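Local coordinates for Pvc2 (Photorhabdus asymbiotica subsp. asymbiotica, PDB 6J0B), which forms the contractile sheath around the Pvc1 inner tube of an extracellular contractile injection system, captured here in its extended state, at the interface of chains A and B and the interface of chains B and C. Sequence-based numbering; all coordinates share one arbitrary frame. Chains: chain A/B, Pvc2; chain C, Pvc1.

Contact 1: the interface of chains A and B. Residues chain A 349-353; chain B 256, 306-310, 333-336.
An inter-subunit beta-strand addition joins these two sheath proteins: the C-terminal strand of chain A, 343-349, lies parallel to strand 328-335 of chain B, with A:Thr349 bridged to B:Gly334. The backbone N of A:Thr349 donates to the carbonyl O of B:Val333 at 2.7 Å, nearly straight at the hydrogen (168°) and almost along the C=O axis. A weak bond of 3.3 Å returns from B:Leu335 N to A:Thr349 O. Such backbone pairing does not depend on side-chain identity. Just beyond, A:Gln350 O and B:Leu335 O, both acceptors, clash as modelled at 2.7 Å, probably through imprecise placement. A:Val352 packs with both methyls. Its CG1 is anti to the backbone N (chi1 172°), 3.4 Å from the carbonyl O of B:Asp307 and 4.0 Å from ring atom CD1 of B:Phe310. The other branch, CG2, lies 3.3 Å from both B:Ala308 O and B:Leu335 O. Compact, branched valine suits a site lined by main chain. A:Gln350 bends at chi2 so that its amide meets the CZ/CE2 end of the B:Phe256 ring obliquely, the planes 68° apart. B:Leu335 CD1 sits 3.7 Å above the opposite face of that ring, near its rim, and may help to position it. The strand pairing thus carries the C-terminal tail of chain A past helix 250-266 and across the turn from helix 305-308 into strand 309-312 of chain B.

Contact 2: the interface of chains B and C. Residues chain B 277-278, 281; chain C 103-106, 149.
Where sheath meets tube, the start of Pvc2 helix 277-296 presents side chains to a loop and the C-terminal residue of Pvc1, a protein of the T4 gp19 tail-tube family. B:Gln277 stretches out from the helix start, with CG anti to the backbone N (chi1 -158°) and an extended chain beyond it. Its amide oxygen OE1 accepts from the backbone N of C:Leu106 at 2.8 Å, the donor standing 35° out of the carbonyl plane. Glutamine is long enough to reach this main-chain N-H. C:Glu105, bent at chi2, crosses the glutamine at about a right angle, carboxylate and amide planes 61° apart. As modelled, its OE2 faces B:Gln277 OE1 at 2.8 Å, two acceptors that clash; the carboxylate may be imprecisely placed at this resolution, or possibly protonated, which the structure does not show. The nitrogen NE2 of B:Gln277 instead lies 3.3 Å from the CG1 methyl of C:Val149, whose side chain also crosses the glutamine roughly perpendicularly. C:Leu106 slides antiparallel past B:Glu281, C:Leu106 CD1 lying 3.5 Å from B:Glu281 CG, so the aliphatic part of the glutamate offers an apolar flank. The other methyl, C:Leu106 CD2, packs 3.8 Å from B:Pro278 CB. Proline suits a first helical turn, where no preceding carbonyl needs its missing N-H. The bend at chi2 in B:Glu281 carries its carboxylate to the C-terminal residue of Pvc1, OE2 lying 3.2 Å from C:Val149 O. Both oxygens are acceptors, so no bond is implied; if B:Glu281 and the chain terminus are both charged they may repel, or one may be protonated.

Contact 1: the interface of chains A and B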
loop_
_atom_site.group_PDB
_atom_site.type_symbol
_atom_site.label_atom_id
_atom_site.label_comp_id
_atom_site.label_asym_id
_atom_site.label_seq_id
_atom_site.Cartn_x
_atom_site.Cartn_y
_atom_site.Cartn_z
ATOM N N THR A 349 30.657 47.158 6.149
ATOM C CA THR A 349 29.925 48.249 6.769
ATOM C C THR A 349 29.422 47.793 8.130
ATOM O O THR A 349 28.981 46.653 8.288
ATOM C CB THR A 349 28.755 48.688 5.886
ATOM O OG1 THR A 349 29.146 48.632 4.509
ATOM C CG2 THR A 349 28.361 50.104 6.204
ATOM N N GLN A 350 29.498 48.682 9.117
ATOM C CA GLN A 350 29.149 48.286 10.476
ATOM C C GLN A 350 27.640 48.314 10.698
ATOM O O GLN A 350 27.110 47.530 11.489
ATOM C CB GLN A 350 29.882 49.180 11.477
ATOM C CG GLN A 350 29.533 48.963 12.941
ATOM C CD GLN A 350 29.955 47.627 13.487
ATOM O OE1 GLN A 350 29.230 46.642 13.373
ATOM N NE2 GLN A 350 31.119 47.589 14.115
ATOM N N ASP A 351 26.922 49.187 10.004
ATOM C CA ASP A 351 25.472 49.227 10.133
ATOM C C ASP A 351 24.811 48.563 8.932
ATOM O O ASP A 351 25.212 48.780 7.785
ATOM C CB ASP A 351 24.960 50.661 10.301
ATOM C CG ASP A 351 25.431 51.591 9.207
ATOM O OD1 ASP A 351 26.458 51.297 8.572
ATOM O OD2 ASP A 351 24.776 52.632 8.991
ATOM N N VAL A 352 23.805 47.739 9.210
ATOM C CA VAL A 352 23.085 46.986 8.189
ATOM C C VAL A 352 21.888 47.811 7.754
ATOM O O VAL A 352 20.996 48.103 8.557
ATOM C CB VAL A 352 22.640 45.614 8.701
ATOM C CG1 VAL A 352 21.737 44.948 7.692
ATOM C CG2 VAL A 352 23.817 44.766 8.924
ATOM N N GLU A 353 21.857 48.167 6.477
ATOM C CA GLU A 353 20.730 48.894 5.920
ATOM C C GLU A 353 20.596 48.629 4.425
ATOM O O GLU A 353 21.346 49.179 3.619
ATOM C CB GLU A 353 20.876 50.395 6.180
ATOM C CG GLU A 353 19.854 50.945 7.155
ATOM C CD GLU A 353 18.440 50.867 6.617
ATOM O OE1 GLU A 353 18.256 51.000 5.387
ATOM O OE2 GLU A 353 17.509 50.667 7.423
ATOM N N PHE B 256 34.473 40.976 13.680
ATOM C CA PHE B 256 34.718 41.512 12.347
ATOM C C PHE B 256 36.060 41.068 11.791
ATOM O O PHE B 256 36.190 40.906 10.576
ATOM C CB PHE B 256 34.637 43.033 12.371
ATOM C CG PHE B 256 33.272 43.560 12.082
ATOM C CD1 PHE B 256 32.980 44.115 10.849
ATOM C CD2 PHE B 256 32.273 43.485 13.036
ATOM C CE1 PHE B 256 31.721 44.596 10.578
ATOM C CE2 PHE B 256 31.011 43.962 12.769
ATOM C CZ PHE B 256 30.736 44.519 11.539
ATOM N N GLU B 306 17.045 39.161 7.372
ATOM C CA GLU B 306 17.394 40.286 6.516
ATOM C C GLU B 306 17.830 41.516 7.301
ATOM O O GLU B 306 18.271 42.494 6.689
ATOM C CB GLU B 306 16.213 40.651 5.613
ATOM C CG GLU B 306 15.937 39.678 4.461
ATOM C CD GLU B 306 15.252 38.394 4.899
ATOM O OE1 GLU B 306 15.593 37.322 4.358
ATOM O OE2 GLU B 306 14.380 38.455 5.790
ATOM N N ASP B 307 17.714 41.498 8.627
ATOM C CA ASP B 307 18.200 42.585 9.463
ATOM C C ASP B 307 19.639 42.394 9.909
ATOM O O ASP B 307 20.281 43.368 10.316
ATOM C CB ASP B 307 17.324 42.731 10.708
ATOM C CG ASP B 307 16.021 43.444 10.425
ATOM O OD1 ASP B 307 16.026 44.394 9.614
ATOM O OD2 ASP B 307 14.990 43.058 11.014
ATOM N N ALA B 308 20.161 41.172 9.843
ATOM C CA ALA B 308 21.483 40.907 10.387
ATOM C C ALA B 308 22.597 41.222 9.405
ATOM O O ALA B 308 23.693 41.602 9.831
ATOM C CB ALA B 308 21.587 39.452 10.819
ATOM N N TYR B 309 22.355 41.069 8.107
ATOM C CA TYR B 309 23.419 41.228 7.129
ATOM C C TYR B 309 22.826 41.564 5.770
ATOM O O TYR B 309 21.635 41.371 5.523
ATOM C CB TYR B 309 24.296 39.972 7.047
ATOM C CG TYR B 309 23.594 38.738 6.535
ATOM C CD1 TYR B 309 22.854 37.934 7.388
ATOM C CD2 TYR B 309 23.693 38.363 5.204
ATOM C CE1 TYR B 309 22.216 36.810 6.925
ATOM C CE2 TYR B 309 23.059 37.245 4.732
ATOM C CZ TYR B 309 22.325 36.472 5.596
ATOM O OH TYR B 309 21.696 35.350 5.120
ATOM N N PHE B 310 23.686 42.065 4.886
ATOM C CA PHE B 310 23.339 42.289 3.490
ATOM C C PHE B 310 24.608 42.196 2.658
ATOM O O PHE B 310 25.686 42.592 3.104
ATOM C CB PHE B 310 22.636 43.640 3.283
ATOM C CG PHE B 310 23.557 44.829 3.275
ATOM C CD1 PHE B 310 24.043 45.356 4.455
ATOM C CD2 PHE B 310 23.908 45.441 2.083
ATOM C CE1 PHE B 310 24.882 46.455 4.443
ATOM C CE2 PHE B 310 24.748 46.532 2.069
ATOM C CZ PHE B 310 25.233 47.038 3.250
ATOM N N VAL B 333 29.514 44.261 2.275
ATOM C CA VAL B 333 29.002 43.390 3.323
ATOM C C VAL B 333 28.711 44.253 4.543
ATOM O O VAL B 333 29.520 45.112 4.903
ATOM C CB VAL B 333 30.004 42.270 3.662
ATOM C CG1 VAL B 333 29.430 41.321 4.675
ATOM C CG2 VAL B 333 30.408 41.507 2.417
ATOM N N GLY B 334 27.556 44.047 5.160
ATOM C CA GLY B 334 27.254 44.673 6.430
ATOM C C GLY B 334 26.882 43.620 7.450
ATOM O O GLY B 334 26.350 42.571 7.111
ATOM N N LEU B 335 27.198 43.902 8.710
ATOM C CA LEU B 335 26.924 42.979 9.805
ATOM C C LEU B 335 26.304 43.739 10.965
ATOM O O LEU B 335 26.394 44.959 11.044
ATOM C CB LEU B 335 28.187 42.274 10.297
ATOM C CG LEU B 335 29.126 41.603 9.307
ATOM C CD1 LEU B 335 30.318 41.072 10.060
ATOM C CD2 LEU B 335 28.418 40.491 8.595
ATOM N N ALA B 336 25.650 43.008 11.861
ATOM C CA ALA B 336 25.056 43.594 13.060
ATOM C C ALA B 336 25.464 42.729 14.246
ATOM O O ALA B 336 24.823 41.717 14.532
ATOM C CB ALA B 336 23.542 43.695 12.937
#

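Contact 2: the interface of chains B and C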
loop_
_atom_site.group_PDB
_atom_site.type_symbol
_atom_site.label_atom_id
_atom_site.label_comp_id
_atom_site.label_asym_id
_atom_site.label_seq_id
_atom_site.Cartn_x
_atom_site.Cartn_y
_atom_site.Cartn_z
ATOM N N GLN B 277 29.278 38.265 -14.871
ATOM C CA GLN B 277 28.178 38.031 -13.942
ATOM C C GLN B 277 28.083 36.617 -13.353
ATOM O O GLN B 277 27.730 36.519 -12.173
ATOM C CB GLN B 277 26.843 38.400 -14.590
ATOM C CG GLN B 277 25.773 38.688 -13.565
ATOM C CD GLN B 277 24.409 38.833 -14.160
ATOM O OE1 GLN B 277 24.080 38.193 -15.150
ATOM N NE2 GLN B 277 23.596 39.680 -13.557
ATOM N N PRO B 278 28.358 35.508 -14.073
ATOM C CA PRO B 278 28.308 34.199 -13.389
ATOM C C PRO B 278 29.340 34.004 -12.288
ATOM O O PRO B 278 29.153 33.128 -11.437
ATOM C CB PRO B 278 28.519 33.196 -14.532
ATOM C CG PRO B 278 29.070 33.980 -15.638
ATOM C CD PRO B 278 28.388 35.280 -15.531
ATOM N N GLU B 281 27.638 36.127 -9.076
ATOM C CA GLU B 281 26.549 35.444 -8.400
ATOM C C GLU B 281 27.007 34.182 -7.695
ATOM O O GLU B 281 26.214 33.570 -6.975
ATOM C CB GLU B 281 25.453 35.115 -9.398
ATOM C CG GLU B 281 25.099 36.281 -10.292
ATOM C CD GLU B 281 24.061 37.185 -9.694
ATOM O OE1 GLU B 281 23.794 38.254 -10.282
ATOM O OE2 GLU B 281 23.505 36.827 -8.640
ATOM N N GLY C 103 26.132 31.388 -22.000
ATOM C CA GLY C 103 25.814 32.137 -20.800
ATOM C C GLY C 103 26.868 33.068 -20.246
ATOM O O GLY C 103 27.850 32.648 -19.631
ATOM N N THR C 104 26.641 34.360 -20.470
ATOM C CA THR C 104 27.403 35.434 -19.855
ATOM C C THR C 104 26.520 36.268 -18.944
ATOM O O THR C 104 26.944 37.331 -18.477
ATOM C CB THR C 104 28.031 36.331 -20.925
ATOM O OG1 THR C 104 26.994 36.958 -21.688
ATOM C CG2 THR C 104 28.904 35.517 -21.857
ATOM N N GLU C 105 25.301 35.806 -18.683
ATOM C CA GLU C 105 24.285 36.615 -18.026
ATOM C C GLU C 105 23.298 35.664 -17.376
ATOM O O GLU C 105 22.711 34.827 -18.064
ATOM C CB GLU C 105 23.584 37.516 -19.043
ATOM C CG GLU C 105 23.071 38.826 -18.488
ATOM C CD GLU C 105 24.184 39.815 -18.202
ATOM O OE1 GLU C 105 24.945 40.155 -19.131
ATOM O OE2 GLU C 105 24.302 40.257 -17.042
ATOM N N LEU C 106 23.123 35.774 -16.065
ATOM C CA LEU C 106 22.194 34.908 -15.356
ATOM C C LEU C 106 20.821 35.556 -15.315
ATOM O O LEU C 106 20.700 36.780 -15.234
ATOM C CB LEU C 106 22.662 34.630 -13.931
ATOM C CG LEU C 106 24.080 34.202 -13.562
ATOM C CD1 LEU C 106 23.986 33.541 -12.241
ATOM C CD2 LEU C 106 24.699 33.241 -14.513
ATOM N N VAL C 149 18.152 37.235 -10.642
ATOM C CA VAL C 149 19.330 37.550 -11.459
ATOM C C VAL C 149 20.647 37.228 -10.753
ATOM O O VAL C 149 20.963 36.063 -10.512
ATOM C CB VAL C 149 19.313 39.024 -11.919
ATOM C CG1 VAL C 149 20.418 39.271 -12.908
ATOM C CG2 VAL C 149 17.969 39.374 -12.536
#

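Contact 1 and contact 2 lie about 25 Å apart between the centres of their C-alpha atoms and share chain B but no residues. Contact 1 uses strand 328-335, helix 305-308 and strand 309-312, together with a residue of helix 250-266, whereas contact 2 uses the start of helix 277-296. One sheath subunit thus receives the tail of a neighbouring sheath subunit while touching the tube. Backbone pairing in contact 1 looks suited to linking sheath subunits continuously. Contact 2 rests mainly on side chains, which would be compatible with separation of sheath and tube during contraction, though the structure alone does not show it.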